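Side-chain contacts in probable conserved lipoprotein LPPA (Mycobacterium tuberculosis, PDB 2V7S), which is of unknown function but is probably a membrane-attached lipoprotein, of a family confined to pathogenic mycobacteria: residues D51-R54 and N55-S58; R65-A68 and T69-I73; K87-D91 and P92-Q96; A134-I137 and V138-A142; L173-I176 and K177-L181. All coordinates share one frame; numbering follows the deposited sequence.

Interaction 1: residues D51-R54 and N55-S58; sequences DSMR and NKGS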
loop_
_atom_site.group_PDB
_atom_site.type_symbol
_atom_site.label_atom_id
_atom_site.label_comp_id
_atom_site.label_asym_id
_atom_site.label_seq_id
_atom_site.Cartn_x
_atom_site.Cartn_y
_atom_site.Cartn_z
ATOM N N ASP A 51 9.880 -7.002 7.504
ATOM C CA ASP A 51 10.269 -8.108 8.387
ATOM C C ASP A 51 10.138 -9.455 7.680
ATOM O O ASP A 51 11.000 -10.341 7.817
ATOM C CB ASP A 51 9.470 -8.122 9.666
ATOM C CG ASP A 51 9.958 -7.093 10.689
ATOM O OD1 ASP A 51 10.984 -6.392 10.474
ATOM O OD2 ASP A 51 9.276 -6.990 11.714
ATOM N N SER A 52 9.090 -9.600 6.873
ATOM C CA SER A 52 8.906 -10.856 6.133
ATOM C C SER A 52 9.969 -11.109 5.049
ATOM O O SER A 52 10.062 -12.220 4.518
ATOM C CB SER A 52 7.499 -10.918 5.527
ATOM O OG SER A 52 7.437 -10.083 4.408
HETATM N N MSE A 53 10.740 -10.081 4.705
HETATM C CA MSE A 53 11.788 -10.182 3.649
HETATM C C MSE A 53 13.205 -10.370 4.220
HETATM O O MSE A 53 14.173 -10.631 3.467
HETATM C CB MSE A 53 11.759 -8.951 2.746
HETATM C CG MSE A 53 10.609 -8.971 1.751
HETATM SE SE MSE A 53 10.453 -7.267 0.817
HETATM C CE MSE A 53 12.076 -7.387 -0.172
ATOM N N ARG A 54 13.324 -10.234 5.541
ATOM C CA ARG A 54 14.601 -10.444 6.233
ATOM C C ARG A 54 15.272 -11.790 5.902
ATOM O O ARG A 54 16.466 -11.857 5.511
ATOM C CB ARG A 54 14.456 -10.177 7.744
ATOM C CG ARG A 54 14.302 -8.682 8.059
ATOM C CD ARG A 54 14.054 -8.419 9.559
ATOM N NE ARG A 54 13.790 -6.994 9.762
ATOM C CZ ARG A 54 14.742 -6.094 9.981
ATOM N NH1 ARG A 54 14.435 -4.806 10.130
ATOM N NH2 ARG A 54 15.991 -6.487 10.063
ATOM N N ASN A 55 14.496 -12.860 5.983
ATOM C CA ASN A 55 14.983 -14.193 5.597
ATOM C C ASN A 55 15.658 -14.332 4.210
ATOM O O ASN A 55 16.330 -15.332 3.944
ATOM C CB ASN A 55 13.835 -15.190 5.675
ATOM C CG ASN A 55 12.966 -15.132 4.438
ATOM O OD1 ASN A 55 13.008 -16.030 3.600
ATOM N ND2 ASN A 55 12.229 -14.045 4.283
ATOM N N LYS A 56 15.466 -13.361 3.315
ATOM C CA LYS A 56 16.004 -13.480 1.969
ATOM C C LYS A 56 17.465 -13.083 1.885
ATOM O O LYS A 56 18.109 -13.331 0.862
ATOM C CB LYS A 56 15.228 -12.633 0.936
ATOM C CG LYS A 56 13.732 -12.956 0.789
ATOM C CD LYS A 56 13.012 -11.889 -0.077
ATOM C CE LYS A 56 13.627 -11.671 -1.475
ATOM N NZ LYS A 56 13.612 -12.862 -2.380
ATOM N N GLY A 57 17.995 -12.430 2.919
ATOM C CA GLY A 57 19.361 -11.934 2.786
ATOM C C GLY A 57 19.423 -10.600 2.073
ATOM O O GLY A 57 18.392 -10.082 1.658
ATOM N N SER A 58 20.639 -10.056 1.920
ATOM C CA SER A 58 20.851 -8.679 1.440
ATOM C C SER A 58 20.889 -8.576 -0.072
ATOM O O SER A 58 21.202 -9.529 -0.771
ATOM C CB SER A 58 22.161 -8.093 1.996
ATOM O OG SER A 58 23.259 -8.852 1.492
HETATM O O HOH W 1 11.993 -12.923 7.377
HETATM O O HOH W 2 15.689 -9.193 1.644
#
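Lys56 runs its first methylenes across the carbonyl of Met53, a selenomethionine. Lys56 CB lies 3.4 Å from Met53 O and CG passes the same oxygen; CD then reaches the flank of Met53, 4.2 Å from its CG. There the chain bends twice (chi3 55°, chi4 62°), which carries NZ off to a salt bridge with Asp186, while the ammonium group also makes a cation-pi contact with Phe188. A long side chain suits this place, its methylenes packing locally and its charge working at a distance. Met53 O accepts from Lys56 N at 3.0 Å and also from a water that bridges to Gly57 O. Here the chain passes from helix 37-53 into the loop before helix 59-80, with two i-to-i+3 bonds; in the second, Gly57 N gives a nearly straight bond to Arg54 O (3.1 Å, 176°). Gly57 has positive phi, where a side chain would press on the preceding carbonyl. Ser58 N-caps the next helix, 59-80, through Ala61 N. One turn back, Arg54 NE forms a salt bridge to Asp51 OD1 at 3.0 Å, and Asp51 OD1 also accepts from Gly199 N.

Interaction 2: residues R65-A68 and T69-I73; sequences RLTA and TARII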
loop_
_atom_site.group_PDB
_atom_site.type_symbol
_atom_site.label_atom_id
_atom_site.label_comp_id
_atom_site.label_asym_id
_atom_site.label_seq_id
_atom_site.Cartn_x
_atom_site.Cartn_y
_atom_site.Cartn_z
ATOM N N ARG A 65 26.114 -12.784 -6.048
ATOM C CA ARG A 65 25.755 -14.124 -6.488
ATOM C C ARG A 65 25.197 -14.130 -7.907
ATOM O O ARG A 65 25.430 -15.056 -8.679
ATOM C CB ARG A 65 24.750 -14.758 -5.485
ATOM C CG ARG A 65 25.517 -15.327 -4.221
ATOM C CD ARG A 65 24.929 -14.994 -2.877
ATOM N NE ARG A 65 25.912 -15.352 -1.841
ATOM C CZ ARG A 65 26.903 -14.583 -1.407
ATOM N NH1 ARG A 65 27.034 -13.322 -1.824
ATOM N NH2 ARG A 65 27.741 -15.064 -0.503
ATOM N N LEU A 66 24.460 -13.083 -8.237
ATOM C CA LEU A 66 23.926 -12.980 -9.577
ATOM C C LEU A 66 25.026 -12.688 -10.558
ATOM O O LEU A 66 24.993 -13.201 -11.667
ATOM C CB LEU A 66 22.940 -11.844 -9.668
ATOM C CG LEU A 66 21.719 -12.285 -10.444
ATOM C CD1 LEU A 66 21.023 -13.490 -9.703
ATOM C CD2 LEU A 66 20.817 -11.035 -10.620
ATOM N N THR A 67 26.004 -11.875 -10.161
ATOM C CA THR A 67 27.170 -11.638 -11.052
ATOM C C THR A 67 27.956 -12.933 -11.272
ATOM O O THR A 67 28.392 -13.213 -12.409
ATOM C CB THR A 67 28.065 -10.507 -10.526
ATOM O OG1 THR A 67 27.284 -9.314 -10.519
ATOM C CG2 THR A 67 29.320 -10.302 -11.402
ATOM N N ALA A 68 28.120 -13.725 -10.209
ATOM C CA ALA A 68 28.739 -15.067 -10.345
ATOM C C ALA A 68 27.945 -15.944 -11.331
ATOM O O ALA A 68 28.525 -16.706 -12.085
ATOM C CB ALA A 68 28.847 -15.791 -8.982
ATOM N N THR A 69 26.631 -15.842 -11.297
ATOM C CA THR A 69 25.787 -16.645 -12.199
ATOM C C THR A 69 25.965 -16.177 -13.636
ATOM O O THR A 69 25.999 -16.992 -14.556
ATOM C CB THR A 69 24.306 -16.588 -11.773
ATOM O OG1 THR A 69 24.176 -17.394 -10.589
ATOM C CG2 THR A 69 23.376 -17.166 -12.876
ATOM N N ALA A 70 26.073 -14.865 -13.829
ATOM C CA ALA A 70 26.325 -14.341 -15.177
ATOM C C ALA A 70 27.624 -14.906 -15.731
ATOM O O ALA A 70 27.662 -15.275 -16.925
ATOM C CB ALA A 70 26.379 -12.780 -15.188
ATOM N N ARG A 71 28.681 -14.916 -14.896
ATOM C CA ARG A 71 29.989 -15.527 -15.243
ATOM C C ARG A 71 29.782 -16.994 -15.643
ATOM O O ARG A 71 30.281 -17.445 -16.663
ATOM C CB ARG A 71 30.979 -15.443 -14.070
ATOM C CG ARG A 71 32.374 -16.151 -14.311
ATOM C CD ARG A 71 33.365 -15.997 -13.092
ATOM N NE ARG A 71 33.395 -14.605 -12.592
ATOM C CZ ARG A 71 32.916 -14.203 -11.403
ATOM N NH1 ARG A 71 32.423 -15.083 -10.527
ATOM N NH2 ARG A 71 32.959 -12.914 -11.067
ATOM N N ILE A 72 29.048 -17.734 -14.825
ATOM C CA ILE A 72 28.809 -19.145 -15.116
ATOM C C ILE A 72 28.168 -19.325 -16.493
ATOM O O ILE A 72 28.580 -20.219 -17.271
ATOM C CB ILE A 72 27.948 -19.797 -14.018
ATOM C CG1 ILE A 72 28.809 -20.000 -12.762
ATOM C CG2 ILE A 72 27.367 -21.185 -14.471
ATOM C CD1 ILE A 72 27.977 -20.272 -11.508
ATOM N N ILE A 73 27.133 -18.534 -16.764
ATOM C CA ILE A 73 26.425 -18.620 -18.048
ATOM C C ILE A 73 27.390 -18.273 -19.200
ATOM O O ILE A 73 27.449 -18.983 -20.210
ATOM C CB ILE A 73 25.180 -17.679 -18.088
ATOM C CG1 ILE A 73 24.059 -18.219 -17.169
ATOM C CG2 ILE A 73 24.632 -17.531 -19.566
ATOM C CD1 ILE A 73 23.007 -17.167 -16.787
HETATM O O HOH W 3 31.234 -17.599 -10.893
#
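Backbone bonds carry most of the contact between Arg65-Ala68 and Thr69-Ile73: Thr69 N, Ala70 N, Arg71 N and Ile72 N each donate to the carbonyl four residues earlier, from Arg65 O to Ala68 O. The Arg71 N to Thr67 O bond is 3.0 Å long and fairly straight at 167°. The Ile72 CG1 methylene lies against Ala68 O at 3.4 Å, alongside the bond from Ile72 N.

A second, water-mediated link joins Arg71 to the turn before it. Arg71 NH1 donates to a water at 2.8 Å, and that water donates to Ala68 O, which already holds Ile72 N. The side chain leaves with CG anti to the backbone N (chi1 176°) and then folds at chi3 (-46°), bringing the guanidinium back beside Ala68, with NH1 3.7 Å from Ala68 CA. Alanine is small enough to let it lie close.

These are successive turns of the alpha-helix 59-80, whose faces have different neighbours. Leu66 and Ala70 rest on Ile183 of strand 179-184, and Thr67 and Arg71 meet Phe88 of strand 86-88.

Among the polar side chains, Thr69 OG1 has its main partner in Tyr145 OH, with a possible weak bond to Arg65 O at 3.3 Å. Thr67 OG1 pairs with Arg63 O and with Asn118 N, so both threonines keep their hydroxyls satisfied in a buried setting.

Interaction 3: residues K87-D91 and P92-Q96; sequences KFDDD and PNIQQ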
loop_
_atom_site.group_PDB
_atom_site.type_symbol
_atom_site.label_atom_id
_atom_site.label_comp_id
_atom_site.label_asym_id
_atom_site.label_seq_id
_atom_site.Cartn_x
_atom_site.Cartn_y
_atom_site.Cartn_z
ATOM N N LYS A 87 33.429 -10.635 -21.778
ATOM C CA LYS A 87 33.982 -9.892 -20.638
ATOM C C LYS A 87 32.815 -9.211 -19.920
ATOM O O LYS A 87 31.748 -9.001 -20.518
ATOM C CB LYS A 87 34.984 -8.833 -21.119
ATOM C CG LYS A 87 34.363 -7.722 -21.977
ATOM C CD LYS A 87 35.427 -6.724 -22.500
ATOM C CE LYS A 87 34.773 -5.473 -23.069
ATOM N NZ LYS A 87 35.764 -4.291 -23.205
ATOM N N PHE A 88 33.022 -8.870 -18.649
ATOM C CA PHE A 88 32.170 -7.928 -18.001
ATOM C C PHE A 88 32.400 -6.588 -18.650
ATOM O O PHE A 88 33.517 -6.202 -18.914
ATOM C CB PHE A 88 32.429 -7.875 -16.499
ATOM C CG PHE A 88 31.907 -9.069 -15.791
ATOM C CD1 PHE A 88 32.768 -9.933 -15.127
ATOM C CD2 PHE A 88 30.541 -9.348 -15.818
ATOM C CE1 PHE A 88 32.253 -11.086 -14.463
ATOM C CE2 PHE A 88 30.016 -10.460 -15.173
ATOM C CZ PHE A 88 30.882 -11.339 -14.501
ATOM N N ASP A 89 31.320 -5.890 -18.948
ATOM C CA ASP A 89 31.405 -4.579 -19.569
ATOM C C ASP A 89 32.245 -3.690 -18.659
ATOM O O ASP A 89 31.972 -3.574 -17.480
ATOM C CB ASP A 89 29.989 -4.035 -19.702
ATOM C CG ASP A 89 29.885 -2.797 -20.577
ATOM O OD1 ASP A 89 30.848 -1.999 -20.723
ATOM O OD2 ASP A 89 28.771 -2.628 -21.115
ATOM N N ASP A 90 33.248 -3.045 -19.227
ATOM C CA ASP A 90 34.176 -2.254 -18.448
ATOM C C ASP A 90 33.812 -0.759 -18.442
ATOM O O ASP A 90 34.515 0.046 -17.835
ATOM C CB ASP A 90 35.603 -2.460 -18.989
ATOM C CG ASP A 90 35.697 -2.211 -20.463
ATOM O OD1 ASP A 90 36.557 -1.399 -20.884
ATOM O OD2 ASP A 90 34.887 -2.810 -21.213
ATOM N N ASP A 91 32.715 -0.384 -19.094
ATOM C CA ASP A 91 32.368 1.048 -19.126
ATOM C C ASP A 91 32.041 1.516 -17.707
ATOM O O ASP A 91 31.241 0.868 -17.028
ATOM C CB ASP A 91 31.231 1.331 -20.076
ATOM C CG ASP A 91 30.849 2.789 -20.081
ATOM O OD1 ASP A 91 30.047 3.203 -19.235
ATOM O OD2 ASP A 91 31.358 3.534 -20.924
ATOM N N PRO A 92 32.668 2.621 -17.257
ATOM C CA PRO A 92 32.516 3.004 -15.840
ATOM C C PRO A 92 31.080 3.396 -15.475
ATOM O O PRO A 92 30.632 3.128 -14.352
ATOM C CB PRO A 92 33.495 4.173 -15.678
ATOM C CG PRO A 92 33.608 4.761 -17.075
ATOM C CD PRO A 92 33.535 3.576 -17.994
ATOM N N ASN A 93 30.324 3.941 -16.429
ATOM C CA ASN A 93 28.927 4.264 -16.132
ATOM C C ASN A 93 27.973 3.105 -16.230
ATOM O O ASN A 93 26.997 3.046 -15.483
ATOM C CB ASN A 93 28.436 5.496 -16.904
ATOM C CG ASN A 93 29.040 6.749 -16.364
ATOM O OD1 ASN A 93 29.136 6.911 -15.148
ATOM N ND2 ASN A 93 29.479 7.633 -17.242
ATOM N N ILE A 94 28.256 2.148 -17.107
ATOM C CA ILE A 94 27.540 0.870 -17.017
ATOM C C ILE A 94 27.786 0.204 -15.643
ATOM O O ILE A 94 26.852 -0.334 -15.013
ATOM C CB ILE A 94 27.975 -0.114 -18.114
ATOM C CG1 ILE A 94 27.619 0.421 -19.492
ATOM C CG2 ILE A 94 27.322 -1.483 -17.884
ATOM C CD1 ILE A 94 26.175 0.215 -19.962
ATOM N N GLN A 95 29.047 0.225 -15.199
ATOM C CA GLN A 95 29.411 -0.424 -13.930
ATOM C C GLN A 95 28.629 0.238 -12.798
ATOM O O GLN A 95 28.084 -0.458 -11.968
ATOM C CB GLN A 95 30.919 -0.383 -13.656
ATOM C CG GLN A 95 31.724 -1.400 -14.472
ATOM C CD GLN A 95 33.231 -1.203 -14.358
ATOM O OE1 GLN A 95 33.733 -0.143 -13.933
ATOM N NE2 GLN A 95 33.970 -2.225 -14.765
ATOM N N GLN A 96 28.590 1.574 -12.778
ATOM C CA GLN A 96 27.881 2.282 -11.719
ATOM C C GLN A 96 26.382 1.985 -11.763
ATOM O O GLN A 96 25.778 1.746 -10.747
ATOM C CB GLN A 96 28.110 3.790 -11.818
ATOM C CG GLN A 96 27.478 4.556 -10.659
ATOM C CD GLN A 96 28.085 4.150 -9.331
ATOM O OE1 GLN A 96 27.539 3.303 -8.606
ATOM N NE2 GLN A 96 29.245 4.728 -9.017
#
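Asp91 reaches over the start of helix 92-100 and takes up its first amides with one carboxylate oxygen. Asp91 OD1 accepts from Ile94 N at 3.0 Å, using its anti lone pair in a nearly straight bond (161°), and from Asn93 N at 2.9 Å in a weaker, more bent one. The carboxylate gets there because CG stands anti to the backbone N (chi1 178°), beside the carbonyl carbon, from where it crosses the Pro92 ring at a slant. Asp91 O meanwhile receives Gln95 N, the first main-chain bond of the helix.

This is an N-cap. Aspartate suits it because a short acceptor can satisfy amides that have no preceding turn to bond to, and its negative charge probably gains from the positive end of the helix dipole. Proline suits the first helical position, having no N-H to satisfy.

Around the cap, Ile94 presents CG1 and CG2 to Asp89, the two side chains meeting at about a right angle; Ile94 CG1 is 3.6 Å from Asp89 OD2. Gln95, extended beyond CG, lies along the loop, its CG 3.5 Å from Asp91 O.

The second shell sets the capping residue itself. Asp89 OD1 accepts from Asp91 N at 3.0 Å, closing an Asx turn where the chain leaves strand 86-88. Farther out, Lys87 NZ makes a salt bridge to Asp90 OD2 at 2.6 Å, tying the strand end to the loop, while Asp89 is backbone-bonded to Ser119 and its side chain touches Met121 of the adjoining strand.

Interaction 4: residues A134-I137 and V138-A142; sequences AANI and VREEA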
loop_
_atom_site.group_PDB
_atom_site.type_symbol
_atom_site.label_atom_id
_atom_site.label_comp_id
_atom_site.label_asym_id
_atom_site.label_seq_id
_atom_site.Cartn_x
_atom_site.Cartn_y
_atom_site.Cartn_z
ATOM N N ALA A 134 23.075 -20.903 -26.912
ATOM C CA ALA A 134 23.341 -20.015 -25.780
ATOM C C ALA A 134 22.051 -19.813 -24.967
ATOM O O ALA A 134 22.093 -19.764 -23.727
ATOM C CB ALA A 134 23.860 -18.688 -26.280
ATOM N N ALA A 135 20.926 -19.645 -25.670
ATOM C CA ALA A 135 19.615 -19.434 -25.024
ATOM C C ALA A 135 19.216 -20.650 -24.130
ATOM O O ALA A 135 18.595 -20.486 -23.078
ATOM C CB ALA A 135 18.531 -19.175 -26.086
ATOM N N ASN A 136 19.555 -21.859 -24.591
ATOM C CA ASN A 136 19.322 -23.068 -23.809
ATOM C C ASN A 136 20.152 -23.063 -22.524
ATOM O O ASN A 136 19.704 -23.501 -21.467
ATOM C CB ASN A 136 19.638 -24.327 -24.612
ATOM C CG ASN A 136 19.218 -25.584 -23.876
ATOM O OD1 ASN A 136 18.051 -25.721 -23.506
ATOM N ND2 ASN A 136 20.179 -26.481 -23.599
ATOM N N ILE A 137 21.365 -22.560 -22.618
ATOM C CA ILE A 137 22.199 -22.452 -21.435
ATOM C C ILE A 137 21.612 -21.427 -20.464
ATOM O O ILE A 137 21.528 -21.690 -19.266
ATOM C CB ILE A 137 23.675 -22.131 -21.800
ATOM C CG1 ILE A 137 24.307 -23.332 -22.506
ATOM C CG2 ILE A 137 24.478 -21.787 -20.548
ATOM C CD1 ILE A 137 25.492 -22.939 -23.445
ATOM N N VAL A 138 21.174 -20.279 -20.988
ATOM C CA VAL A 138 20.512 -19.256 -20.141
ATOM C C VAL A 138 19.285 -19.874 -19.473
ATOM O O VAL A 138 19.071 -19.712 -18.263
ATOM C CB VAL A 138 20.102 -17.962 -20.933
ATOM C CG1 VAL A 138 19.362 -16.975 -20.041
ATOM C CG2 VAL A 138 21.318 -17.261 -21.546
ATOM N N ARG A 139 18.484 -20.599 -20.263
ATOM C CA ARG A 139 17.309 -21.267 -19.727
ATOM C C ARG A 139 17.636 -22.207 -18.584
ATOM O O ARG A 139 16.956 -22.174 -17.572
ATOM C CB ARG A 139 16.564 -22.025 -20.823
ATOM C CG ARG A 139 15.259 -22.670 -20.349
ATOM C CD ARG A 139 14.689 -23.607 -21.396
ATOM N NE ARG A 139 15.524 -24.789 -21.585
ATOM C CZ ARG A 139 15.633 -25.778 -20.698
ATOM N NH1 ARG A 139 16.410 -26.819 -20.968
ATOM N NH2 ARG A 139 14.979 -25.723 -19.536
ATOM N N GLU A 140 18.659 -23.041 -18.751
ATOM C CA GLU A 140 19.067 -23.975 -17.701
ATOM C C GLU A 140 19.438 -23.275 -16.409
ATOM O O GLU A 140 19.033 -23.723 -15.326
ATOM C CB GLU A 140 20.222 -24.841 -18.172
ATOM C CG GLU A 140 19.809 -25.935 -19.143
ATOM C CD GLU A 140 20.985 -26.712 -19.663
ATOM O OE1 GLU A 140 22.142 -26.368 -19.312
ATOM O OE2 GLU A 140 20.753 -27.677 -20.415
ATOM N N GLU A 141 20.177 -22.167 -16.511
ATOM C CA GLU A 141 20.636 -21.465 -15.303
ATOM C C GLU A 141 19.515 -20.654 -14.688
ATOM O O GLU A 141 19.343 -20.662 -13.460
ATOM C CB GLU A 141 21.864 -20.590 -15.587
ATOM C CG GLU A 141 23.083 -21.376 -16.171
ATOM C CD GLU A 141 23.709 -22.393 -15.205
ATOM O OE1 GLU A 141 23.534 -22.266 -13.983
ATOM O OE2 GLU A 141 24.422 -23.312 -15.668
ATOM N N ALA A 142 18.719 -19.995 -15.529
ATOM C CA ALA A 142 17.559 -19.234 -15.028
ATOM C C ALA A 142 16.587 -20.120 -14.242
ATOM O O ALA A 142 16.018 -19.680 -13.243
ATOM C CB ALA A 142 16.819 -18.542 -16.171
#
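Asn136 and Arg139 both carry CG anti to the backbone N (chi1 -172° and -176°), which lays their side chains next to each other, pointing the same way, one turn apart on helix 128-143. Arg139 then bends at chi3 (68°), turning its guanidinium edge to Asn136 OD1. Arg139 NH1 donates to Asn136 OD1 at 3.2 Å with the acceptor near the guanidinium plane, and Arg139 NE adds a weak bond to the same oxygen at 3.3 Å. Asparagine suits this place because its short amide offers a carbonyl oxygen at the height where the guanidinium comes down. Asn136 ND2 lies 3.4 Å from Glu140 OE2. Glu140 OE1 is salt-bridged to Arg76.

Beneath these polar groups run the i-to-i+4 backbone bonds, from Val138 N to Ala134 O up to Glu141 N to Ile137 O. Val138 CG2 lies 3.4 Å from Ala134 O, beside the backbone bond. Glu141 is buried, and its two oxygens form salt bridges to Lys144 and Arg76, which probably help it keep its negative charge.

One side of the helix packs on strands, Ala135 and Val138 meeting Tyr162 of strand 160-166 and Ala134 meeting Leu173 of strand 169-175; another packs on helix 59-80, Ile137 meeting Arg76 and Ala80.

Interaction 5: residues L173-I176 and K177-L181; sequences LLQI and KFATL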
loop_
_atom_site.group_PDB
_atom_site.type_symbol
_atom_site.label_atom_id
_atom_site.label_comp_id
_atom_site.label_asym_id
_atom_site.label_seq_id
_atom_site.Cartn_x
_atom_site.Cartn_y
_atom_site.Cartn_z
ATOM N N LEU A 173 19.317 -12.399 -22.970
ATOM C CA LEU A 173 20.368 -12.464 -23.936
ATOM C C LEU A 173 19.838 -11.720 -25.159
ATOM O O LEU A 173 18.905 -12.179 -25.816
ATOM C CB LEU A 173 20.674 -13.944 -24.253
ATOM C CG LEU A 173 21.775 -14.296 -25.246
ATOM C CD1 LEU A 173 23.106 -13.970 -24.592
ATOM C CD2 LEU A 173 21.726 -15.799 -25.611
ATOM N N LEU A 174 20.417 -10.551 -25.443
ATOM C CA LEU A 174 19.938 -9.706 -26.497
ATOM C C LEU A 174 21.067 -9.376 -27.453
ATOM O O LEU A 174 22.155 -9.027 -27.033
ATOM C CB LEU A 174 19.363 -8.402 -25.910
ATOM C CG LEU A 174 18.942 -7.291 -26.879
ATOM C CD1 LEU A 174 17.735 -7.662 -27.716
ATOM C CD2 LEU A 174 18.650 -6.019 -26.091
ATOM N N GLN A 175 20.774 -9.441 -28.738
ATOM C CA GLN A 175 21.741 -9.114 -29.757
ATOM C C GLN A 175 21.073 -8.261 -30.791
ATOM O O GLN A 175 20.107 -8.702 -31.432
ATOM C CB GLN A 175 22.252 -10.374 -30.434
ATOM C CG GLN A 175 23.130 -10.111 -31.688
ATOM C CD GLN A 175 23.648 -11.403 -32.285
ATOM O OE1 GLN A 175 23.346 -11.779 -33.440
ATOM N NE2 GLN A 175 24.404 -12.088 -31.517
ATOM N N ILE A 176 21.583 -7.051 -30.958
ATOM C CA ILE A 176 21.206 -6.253 -32.082
ATOM C C ILE A 176 22.454 -6.121 -32.981
ATOM O O ILE A 176 22.600 -6.861 -33.989
ATOM C CB ILE A 176 20.618 -4.868 -31.634
ATOM C CG1 ILE A 176 19.597 -5.044 -30.508
ATOM C CG2 ILE A 176 20.039 -4.086 -32.834
ATOM C CD1 ILE A 176 18.396 -5.853 -30.905
ATOM N N LYS A 177 23.334 -5.179 -32.628
ATOM C CA LYS A 177 24.608 -4.992 -33.344
ATOM C C LYS A 177 25.708 -5.820 -32.667
ATOM O O LYS A 177 26.672 -6.255 -33.309
ATOM C CB LYS A 177 24.966 -3.499 -33.399
ATOM C CG LYS A 177 23.936 -2.683 -34.155
ATOM C CD LYS A 177 24.384 -1.258 -34.406
ATOM C CE LYS A 177 23.377 -0.538 -35.277
ATOM N NZ LYS A 177 24.065 0.400 -36.213
ATOM N N PHE A 178 25.532 -6.070 -31.374
ATOM C CA PHE A 178 26.485 -6.854 -30.555
ATOM C C PHE A 178 25.628 -7.560 -29.509
ATOM O O PHE A 178 24.492 -7.141 -29.296
ATOM C CB PHE A 178 27.544 -5.954 -29.886
ATOM C CG PHE A 178 26.965 -4.775 -29.109
ATOM C CD1 PHE A 178 26.693 -3.593 -29.746
ATOM C CD2 PHE A 178 26.708 -4.883 -27.727
ATOM C CE1 PHE A 178 26.129 -2.510 -29.056
ATOM C CE2 PHE A 178 26.172 -3.795 -27.008
ATOM C CZ PHE A 178 25.855 -2.621 -27.680
ATOM N N ALA A 179 26.155 -8.620 -28.881
ATOM C CA ALA A 179 25.390 -9.423 -27.956
ATOM C C ALA A 179 25.749 -9.210 -26.486
ATOM O O ALA A 179 26.926 -9.129 -26.129
ATOM C CB ALA A 179 25.499 -10.902 -28.313
ATOM N N THR A 180 24.718 -9.121 -25.641
ATOM C CA THR A 180 24.930 -8.939 -24.212
ATOM C C THR A 180 24.100 -9.957 -23.461
ATOM O O THR A 180 23.131 -10.493 -23.993
ATOM C CB THR A 180 24.517 -7.503 -23.768
ATOM O OG1 THR A 180 23.144 -7.255 -24.134
ATOM C CG2 THR A 180 25.415 -6.448 -24.434
ATOM N N LEU A 181 24.501 -10.224 -22.221
ATOM C CA LEU A 181 23.697 -10.927 -21.271
ATOM C C LEU A 181 23.441 -10.002 -20.070
ATOM O O LEU A 181 24.399 -9.431 -19.478
ATOM C CB LEU A 181 24.465 -12.208 -20.797
ATOM C CG LEU A 181 23.949 -12.947 -19.574
ATOM C CD1 LEU A 181 22.559 -13.551 -19.876
ATOM C CD2 LEU A 181 24.928 -14.067 -19.088
#
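Leu174 and Thr180 form a hydrogen-bonded antiparallel pair, Leu174 N to Thr180 O at 3.1 Å and Thr180 N to Leu174 O at 2.9 Å, between strand segments that run at 163° to each other, with the non-hydrogen-bonded pairs Leu173-Leu181 and Gln175-Ala179 flanking it and a weak bond from Ile176 N to Phe178 O (3.4 Å) toward the turn.

Side chains alternate between the two faces of this beta hairpin. On one, Leu173 brings CD1 to 4.4 Å from Leu181 CB, CG of Leu173 being anti to the backbone N (chi1 -179°). The small methyl of Ala179 meets the CB of the extended Gln175 side by side, the two CB atoms 3.9 Å apart, while the branched leucines suit the buried end. On the other face Leu174 sits beside Thr180, whose OG1 is 3.5 Å from Leu174 O; a beta-branched threonine is well fitted to a partly exposed strand. Ile176, Lys177 and Phe178 make the exposed turn.

The hairpin lies inside the six-stranded antiparallel sheet: Leu173 and Gln175 bond through their backbones to Tyr162 and Arg160 of strand 160-166, Ala179 and Leu181 to Phe122 and Val120 of strand 120-122, and Leu173 packs on Phe131 of helix 128-143.

How the interactions relate
Interaction 4 is buried and interactions 2 and 5 partly so; the three meet through their buried sides, where helices 59-80 and 128-143 lie on the face of the sheet carrying Leu173 and Leu181. Ile73 of interaction 2 touches Val138 and Glu141 of interaction 4 and Leu181 of interaction 5, and interactions 4 and 5 also meet directly. Interactions 1 and 3 are surface contacts, one following helix 37-53, one starting helix 92-100; they touch neither each other nor interactions 4 and 5. Interaction 3 still reaches interaction 2 through Phe88. Salt bridges within the segments occur in these two surface contacts, whereas repeating backbone bonds dominate the other three, with polar side chains outward in 2 and 4 and apolar pairs in 5.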